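Local coordinates for membrane lipoprotein family protein (Aeropyrum pernix, PDB 4PEV) that binds adenosine and probably serves as the solute-binding component of an ABC transporter for nucleoside uptake, at residues A185-V190 with I203-G208; E221-Y226 with E241-Q246. All coordinates share one frame; numbering follows the deposited sequence.

Interaction 1: A185-V190 with I203-G208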
ATOM      1  N   ALA C 185      19.674  -0.562  15.310  1.00 39.18           N
ATOM      2  CA  ALA C 185      18.346  -0.877  14.796  1.00 34.81           C
ATOM      3  C   ALA C 185      18.151  -0.176  13.483  1.00 33.39           C
ATOM      4  O   ALA C 185      18.152   1.048  13.441  1.00 32.74           O
ATOM      5  CB  ALA C 185      17.273  -0.410  15.763  1.00 33.52           C
ATOM      6  N   LYS C 186      17.946  -0.947  12.417  1.00 32.75           N
ATOM      7  CA  LYS C 186      17.665  -0.373  11.103  1.00 32.10           C
ATOM      8  C   LYS C 186      16.179  -0.384  10.738  1.00 30.46           C
ATOM      9  O   LYS C 186      15.382  -1.137  11.308  1.00 28.07           O
ATOM     10  CB  LYS C 186      18.447  -1.112  10.039  1.00 33.23           C
ATOM     11  CG  LYS C 186      19.915  -1.219  10.367  1.00 34.83           C
ATOM     12  CD  LYS C 186      20.649  -1.942   9.265  1.00 35.97           C
ATOM     13  CE  LYS C 186      21.985  -2.439   9.753  1.00 36.13           C
ATOM     14  NZ  LYS C 186      22.661  -3.143   8.639  1.00 38.36           N
ATOM     15  N   ALA C 187      15.821   0.483   9.794  1.00 29.23           N
ATOM     16  CA  ALA C 187      14.505   0.464   9.183  1.00 30.17           C
ATOM     17  C   ALA C 187      14.551  -0.536   8.039  1.00 30.09           C
ATOM     18  O   ALA C 187      15.625  -0.924   7.595  1.00 28.94           O
ATOM     19  CB  ALA C 187      14.124   1.844   8.674  1.00 30.87           C
ATOM     20  N   GLY C 188      13.393  -0.974   7.577  1.00 30.16           N
ATOM     21  CA  GLY C 188      13.358  -2.025   6.585  1.00 30.41           C
ATOM     22  C   GLY C 188      12.047  -2.079   5.861  1.00 31.04           C
ATOM     23  O   GLY C 188      11.097  -1.393   6.230  1.00 30.92           O
ATOM     24  N   ALA C 189      12.012  -2.891   4.812  1.00 32.11           N
ATOM     25  CA  ALA C 189      10.779  -3.153   4.086  1.00 32.74           C
ATOM     26  C   ALA C 189      10.896  -4.472   3.376  1.00 32.86           C
ATOM     27  O   ALA C 189      11.928  -4.753   2.777  1.00 32.71           O
ATOM     28  CB  ALA C 189      10.501  -2.057   3.076  1.00 33.17           C
ATOM     29  N   VAL C 190       9.844  -5.281   3.470  1.00 32.90           N
ATOM     30  CA  VAL C 190       9.739  -6.505   2.705  1.00 32.46           C
ATOM     31  C   VAL C 190       8.747  -6.205   1.606  1.00 32.11           C
ATOM     32  O   VAL C 190       7.578  -5.915   1.888  1.00 30.96           O
ATOM     33  CB  VAL C 190       9.240  -7.691   3.553  1.00 32.89           C
ATOM     34  CG1 VAL C 190       9.154  -8.950   2.689  1.00 32.70           C
ATOM     35  CG2 VAL C 190      10.151  -7.910   4.759  1.00 32.89           C
ATOM     36  N   ILE C 203      11.168   4.737  -3.266  1.00 30.17           N
ATOM     37  CA  ILE C 203      11.655   6.112  -3.305  1.00 29.50           C
ATOM     38  C   ILE C 203      11.130   6.951  -2.147  1.00 27.44           C
ATOM     39  O   ILE C 203      11.881   7.694  -1.546  1.00 28.37           O
ATOM     40  CB  ILE C 203      11.267   6.795  -4.634  1.00 30.18           C
ATOM     41  CG1 ILE C 203      12.171   6.286  -5.756  1.00 30.43           C
ATOM     42  CG2 ILE C 203      11.335   8.315  -4.522  1.00 30.47           C
ATOM     43  CD1 ILE C 203      11.682   6.671  -7.131  1.00 31.11           C
ATOM     44  N   GLY C 204       9.846   6.855  -1.852  1.00 25.89           N
ATOM     45  CA  GLY C 204       9.261   7.677  -0.801  1.00 26.45           C
ATOM     46  C   GLY C 204       9.733   7.270   0.580  1.00 26.98           C
ATOM     47  O   GLY C 204       9.906   8.109   1.458  1.00 29.44           O
ATOM     48  N   TYR C 205       9.946   5.975   0.765  1.00 25.98           N
ATOM     49  CA  TYR C 205      10.320   5.435   2.053  1.00 25.69           C
ATOM     50  C   TYR C 205      11.745   5.839   2.384  1.00 25.22           C
ATOM     51  O   TYR C 205      12.011   6.290   3.487  1.00 23.95           O
ATOM     52  CB  TYR C 205      10.147   3.908   2.050  1.00 25.81           C
ATOM     53  CG  TYR C 205      10.394   3.215   3.377  1.00 26.15           C
ATOM     54  CD1 TYR C 205       9.708   3.596   4.535  1.00 26.71           C
ATOM     55  CD2 TYR C 205      11.296   2.155   3.472  1.00 27.20           C
ATOM     56  CE1 TYR C 205       9.921   2.949   5.751  1.00 26.45           C
ATOM     57  CE2 TYR C 205      11.511   1.500   4.683  1.00 27.88           C
ATOM     58  CZ  TYR C 205      10.820   1.903   5.815  1.00 27.27           C
ATOM     59  OH  TYR C 205      11.054   1.257   7.002  1.00 28.20           O
ATOM     60  N   LEU C 206      12.650   5.675   1.425  1.00 26.38           N
ATOM     61  CA  LEU C 206      14.043   6.100   1.578  1.00 29.02           C
ATOM     62  C   LEU C 206      14.145   7.605   1.737  1.00 31.08           C
ATOM     63  O   LEU C 206      14.888   8.108   2.580  1.00 31.64           O
ATOM     64  CB  LEU C 206      14.859   5.693   0.357  1.00 30.21           C
ATOM     65  CG  LEU C 206      16.370   5.941   0.379  1.00 30.56           C
ATOM     66  CD1 LEU C 206      17.072   5.358   1.600  1.00 30.59           C
ATOM     67  CD2 LEU C 206      16.969   5.365  -0.892  1.00 30.89           C
ATOM     68  N   TYR C 207      13.393   8.325   0.920  1.00 32.57           N
ATOM     69  CA  TYR C 207      13.333   9.764   1.050  1.00 33.74           C
ATOM     70  C   TYR C 207      13.025  10.125   2.481  1.00 33.48           C
ATOM     71  O   TYR C 207      13.730  10.915   3.083  1.00 35.38           O
ATOM     72  CB  TYR C 207      12.271  10.367   0.130  1.00 34.57           C
ATOM     73  CG  TYR C 207      12.196  11.867   0.248  1.00 35.26           C
ATOM     74  CD1 TYR C 207      11.431  12.454   1.236  1.00 35.90           C
ATOM     75  CD2 TYR C 207      12.909  12.699  -0.611  1.00 36.15           C
ATOM     76  CE1 TYR C 207      11.360  13.821   1.368  1.00 36.52           C
ATOM     77  CE2 TYR C 207      12.841  14.083  -0.486  1.00 36.96           C
ATOM     78  CZ  TYR C 207      12.066  14.630   0.517  1.00 36.87           C
ATOM     79  OH  TYR C 207      11.954  15.986   0.688  1.00 38.96           O
ATOM     80  N   GLY C 208      11.957   9.546   3.013  1.00 34.01           N
ATOM     81  CA  GLY C 208      11.493   9.856   4.362  1.00 33.98           C
ATOM     82  C   GLY C 208      12.503   9.540   5.447  1.00 34.03           C
ATOM     83  O   GLY C 208      12.566  10.234   6.445  1.00 33.64           O
TER
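Tyr205 reaches from helix 196-214 to Ala187, Gly188 and Ala189 of strand 186-191, a buried helix-on-sheet contact inside the beta-alpha-beta unit that continues into strand 222-226. The two short segments run almost antiparallel, at 175°, with their axes 10.4 Å apart, and this one aromatic side chain spans the gap. With CG anti to the backbone N (chi1 -175°), the ring extends from the helix to the strand, and its OH donates a weak hydrogen bond to Gly188 O at 2.8 Å. The methyl groups of Ala187 and Ala189 both point toward the helix and meet the ring obliquely: Ala187 CB lies 3.5 Å from Tyr205 OH, and Ala189 CB lies 4.0 Å from Tyr205 CE2. Tyr252 and Val166 also border the ring, while Trp224 and Met222 meet it from the neighbouring strand. Putting a phenylalanine here would remove the hydroxyl and would probably leave Gly188 O without this partner. The small residues of the strand thus admit a large ring close to the backbone, and the phenol combines apolar packing with one polar link, so its buried hydroxyl is not left among carbon atoms alone.

Interaction 2: E221-Y226 with E241-Q246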
ATOM      1  N   GLU C 221      20.013   3.428   8.952  1.00 39.01           N
ATOM      2  CA  GLU C 221      20.091   2.726   7.674  1.00 39.40           C
ATOM      3  C   GLU C 221      18.772   2.068   7.299  1.00 38.01           C
ATOM      4  O   GLU C 221      17.945   1.810   8.167  1.00 36.58           O
ATOM      5  CB  GLU C 221      21.181   1.686   7.729  1.00 41.92           C
ATOM      6  CG  GLU C 221      22.528   2.320   7.969  1.00 46.45           C
ATOM      7  CD  GLU C 221      23.667   1.334   7.837  1.00 52.61           C
ATOM      8  OE1 GLU C 221      23.426   0.101   7.889  1.00 56.93           O
ATOM      9  OE2 GLU C 221      24.814   1.805   7.688  1.00 58.54           O
HETATM   10  N   MSE C 222      18.583   1.817   6.002  1.00 37.08           N
HETATM   11  CA  MSE C 222      17.344   1.230   5.494  1.00 38.04           C
HETATM   12  C   MSE C 222      17.641   0.123   4.520  1.00 35.49           C
HETATM   13  O   MSE C 222      18.450   0.273   3.615  1.00 33.12           O
HETATM   14  CB  MSE C 222      16.450   2.272   4.826  1.00 42.14           C
HETATM   15  CG  MSE C 222      15.005   1.769   4.691  1.00 46.84           C
HETATM   16 SE   MSE C 222      14.615   0.840   2.970  1.00 52.67          SE
HETATM   17  CE  MSE C 222      14.562   2.429   1.802  1.00 51.29           C
ATOM     18  N   VAL C 223      16.966  -1.004   4.710  1.00 34.74           N
ATOM     19  CA  VAL C 223      17.162  -2.182   3.883  1.00 34.29           C
ATOM     20  C   VAL C 223      15.850  -2.546   3.235  1.00 33.42           C
ATOM     21  O   VAL C 223      14.858  -2.822   3.916  1.00 34.89           O
ATOM     22  CB  VAL C 223      17.653  -3.373   4.711  1.00 35.45           C
ATOM     23  CG1 VAL C 223      17.749  -4.633   3.845  1.00 34.09           C
ATOM     24  CG2 VAL C 223      18.991  -3.014   5.361  1.00 36.67           C
ATOM     25  N   TRP C 224      15.860  -2.544   1.910  1.00 31.78           N
ATOM     26  CA  TRP C 224      14.683  -2.811   1.116  1.00 30.70           C
ATOM     27  C   TRP C 224      14.900  -4.099   0.350  1.00 30.75           C
ATOM     28  O   TRP C 224      15.864  -4.211  -0.390  1.00 32.39           O
ATOM     29  CB  TRP C 224      14.475  -1.668   0.152  1.00 29.76           C
ATOM     30  CG  TRP C 224      13.329  -1.839  -0.735  1.00 30.00           C
ATOM     31  CD1 TRP C 224      13.271  -2.602  -1.861  1.00 30.77           C
ATOM     32  CD2 TRP C 224      12.058  -1.214  -0.603  1.00 29.13           C
ATOM     33  NE1 TRP C 224      12.040  -2.477  -2.450  1.00 30.17           N
ATOM     34  CE2 TRP C 224      11.271  -1.634  -1.696  1.00 29.08           C
ATOM     35  CE3 TRP C 224      11.503  -0.342   0.336  1.00 28.66           C
ATOM     36  CZ2 TRP C 224       9.953  -1.217  -1.877  1.00 29.00           C
ATOM     37  CZ3 TRP C 224      10.198   0.078   0.154  1.00 28.90           C
ATOM     38  CH2 TRP C 224       9.435  -0.360  -0.950  1.00 28.52           C
ATOM     39  N   THR C 225      14.004  -5.063   0.537  1.00 30.18           N
ATOM     40  CA  THR C 225      14.075  -6.346  -0.149  1.00 29.19           C
ATOM     41  C   THR C 225      12.822  -6.660  -0.974  1.00 28.74           C
ATOM     42  O   THR C 225      11.714  -6.822  -0.428  1.00 28.45           O
ATOM     43  CB  THR C 225      14.302  -7.485   0.858  1.00 29.39           C
ATOM     44  OG1 THR C 225      15.361  -7.115   1.744  1.00 30.67           O
ATOM     45  CG2 THR C 225      14.661  -8.791   0.135  1.00 28.89           C
ATOM     46  N   TYR C 226      13.006  -6.746  -2.293  1.00 28.06           N
ATOM     47  CA  TYR C 226      12.023  -7.372  -3.164  1.00 26.19           C
ATOM     48  C   TYR C 226      12.052  -8.884  -2.957  1.00 26.17           C
ATOM     49  O   TYR C 226      13.103  -9.501  -3.065  1.00 25.17           O
ATOM     50  CB  TYR C 226      12.315  -7.052  -4.616  1.00 25.49           C
ATOM     51  CG  TYR C 226      11.993  -5.632  -4.977  1.00 26.41           C
ATOM     52  CD1 TYR C 226      10.669  -5.170  -4.956  1.00 27.01           C
ATOM     53  CD2 TYR C 226      12.998  -4.741  -5.338  1.00 25.86           C
ATOM     54  CE1 TYR C 226      10.358  -3.865  -5.294  1.00 27.14           C
ATOM     55  CE2 TYR C 226      12.704  -3.437  -5.671  1.00 26.98           C
ATOM     56  CZ  TYR C 226      11.389  -2.995  -5.650  1.00 28.45           C
ATOM     57  OH  TYR C 226      11.106  -1.682  -5.988  1.00 30.70           O
ATOM     58  N   GLU C 241      13.073 -12.819   8.718  1.00 35.71           N
ATOM     59  CA  GLU C 241      13.966 -13.449   9.704  1.00 37.07           C
ATOM     60  C   GLU C 241      15.436 -13.198   9.409  1.00 36.78           C
ATOM     61  O   GLU C 241      16.233 -13.020  10.331  1.00 34.76           O
ATOM     62  CB  GLU C 241      13.750 -14.952   9.748  1.00 39.94           C
ATOM     63  CG  GLU C 241      12.494 -15.392  10.465  1.00 43.10           C
ATOM     64  CD  GLU C 241      12.127 -16.835  10.156  1.00 47.12           C
ATOM     65  OE1 GLU C 241      12.875 -17.519   9.411  1.00 48.46           O
ATOM     66  OE2 GLU C 241      11.070 -17.284  10.651  1.00 50.25           O
ATOM     67  N   GLN C 242      15.795 -13.227   8.127  1.00 38.83           N
ATOM     68  CA  GLN C 242      17.135 -12.849   7.699  1.00 41.40           C
ATOM     69  C   GLN C 242      17.416 -11.426   8.107  1.00 39.87           C
ATOM     70  O   GLN C 242      18.428 -11.163   8.756  1.00 42.01           O
ATOM     71  CB  GLN C 242      17.311 -12.993   6.188  1.00 46.65           C
ATOM     72  CG  GLN C 242      18.288 -14.092   5.805  1.00 52.29           C
ATOM     73  CD  GLN C 242      17.978 -14.711   4.453  1.00 58.30           C
ATOM     74  OE1 GLN C 242      18.819 -14.718   3.546  1.00 62.38           O
ATOM     75  NE2 GLN C 242      16.765 -15.241   4.311  1.00 58.57           N
HETATM   76  N   MSE C 243      16.500 -10.523   7.756  1.00 37.25           N
HETATM   77  CA  MSE C 243      16.641  -9.092   8.073  1.00 36.57           C
HETATM   78  C   MSE C 243      16.803  -8.784   9.541  1.00 34.58           C
HETATM   79  O   MSE C 243      17.541  -7.884   9.913  1.00 32.68           O
HETATM   80  CB  MSE C 243      15.448  -8.337   7.509  1.00 37.40           C
HETATM   81  CG  MSE C 243      15.788  -7.835   6.117  1.00 39.15           C
HETATM   82 SE   MSE C 243      14.153  -7.623   5.042  1.00 43.78          SE
HETATM   83  CE  MSE C 243      13.446  -5.908   5.710  1.00 41.48           C
ATOM     84  N   LEU C 244      16.118  -9.530  10.391  1.00 35.40           N
ATOM     85  CA  LEU C 244      16.277  -9.395  11.830  1.00 36.16           C
ATOM     86  C   LEU C 244      17.718  -9.587  12.238  1.00 37.11           C
ATOM     87  O   LEU C 244      18.216  -8.870  13.094  1.00 39.99           O
ATOM     88  CB  LEU C 244      15.384 -10.397  12.560  1.00 36.65           C
ATOM     89  CG  LEU C 244      13.968  -9.846  12.768  1.00 36.93           C
ATOM     90  CD1 LEU C 244      12.896 -10.927  12.786  1.00 36.52           C
ATOM     91  CD2 LEU C 244      13.943  -9.009  14.039  1.00 36.43           C
ATOM     92  N   GLN C 245      18.391 -10.536  11.599  1.00 39.14           N
ATOM     93  CA  GLN C 245      19.773 -10.859  11.924  1.00 40.00           C
ATOM     94  C   GLN C 245      20.801  -9.945  11.288  1.00 40.82           C
ATOM     95  O   GLN C 245      21.972 -10.040  11.629  1.00 40.89           O
ATOM     96  CB  GLN C 245      20.058 -12.289  11.538  1.00 41.46           C
ATOM     97  CG  GLN C 245      19.254 -13.248  12.389  1.00 45.04           C
ATOM     98  CD  GLN C 245      19.439 -14.678  11.969  1.00 45.77           C
ATOM     99  OE1 GLN C 245      20.344 -15.001  11.201  1.00 46.89           O
ATOM    100  NE2 GLN C 245      18.583 -15.547  12.467  1.00 46.98           N
ATOM    101  N   GLN C 246      20.361  -9.089  10.360  1.00 41.96           N
ATOM    102  CA  GLN C 246      21.154  -7.959   9.847  1.00 41.88           C
ATOM    103  C   GLN C 246      20.784  -6.623  10.562  1.00 39.71           C
ATOM    104  O   GLN C 246      21.044  -5.526  10.043  1.00 36.27           O
ATOM    105  CB  GLN C 246      20.922  -7.810   8.338  1.00 45.65           C
ATOM    106  CG  GLN C 246      21.163  -9.067   7.505  1.00 49.65           C
ATOM    107  CD  GLN C 246      20.350  -9.088   6.203  1.00 54.17           C
ATOM    108  OE1 GLN C 246      19.728  -8.092   5.808  1.00 51.76           O
ATOM    109  NE2 GLN C 246      20.343 -10.239   5.541  1.00 56.92           N
TER
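Met243, a selenomethionine in this crystal, carries most of the contact between the last turn of helix 233-245 and strand 222-226, meeting Val223 and Thr225 on the strand face turned toward the helix. It is the first residue of 241-246 to touch the strand. Its CG lies 4.4 Å from Val223 CG1, an apolar approach at the base of the side chain. Farther out, the chain bends at its last torsion (chi3 79°), which carries the terminal CE to 3.8 Å from Val223 O while SE sits 3.5 Å from Thr225 OG1. Met243 and Thr225 lie side by side and point opposite ways, with selenium flanking the hydroxyl and CB of the threonine. Thr225 OG1 stands beside its own backbone N and anti to the carbonyl carbon (chi1 -48°), which places it next to the selenium. Val190 of strand 186-191 and Val248 and Phe251 of strand 248-254 add further apolar surface around Met243. Three residues on, Gln246 follows the helix and forms the exposed margin of the contact, where its OE1 comes to 4.4 Å from Val223 CG1. No hydrogen bond joins the two segments; the association rests on van der Waals packing, buried around Met243 and more open at the glutamine. Strand 222-226 is an outermost strand of its sheet, and helix 233-245 leads on to strand 248-254 across strand 186-191, a right-handed beta-alpha-beta crossover characteristic of the Rossmann-like lobes of periplasmic-binding-protein folds.

Interactions 1 and 2 lie in the same lobe with their centres about 10 Å apart, and both segments of interaction 1 precede those of interaction 2 in the chain. Their strands, 186-191 and 222-226, are parallel neighbours in one mixed sheet, probably hydrogen-bonded through Ala189 N to Val223 O and Ala187 N to Glu221 O. Helix 196-214 covers one face of this sheet and helix 233-245 the other, giving the alpha-beta-alpha layering of the lobe. Across the strand pair, Ala189 CB also packs against Trp224 CE3. The side chains of Ala189 and Thr225 lie about 10 Å and about 13 Å from the bound adenosine, so neither contact reaches the ligand itself, and both join the layers of the lobe.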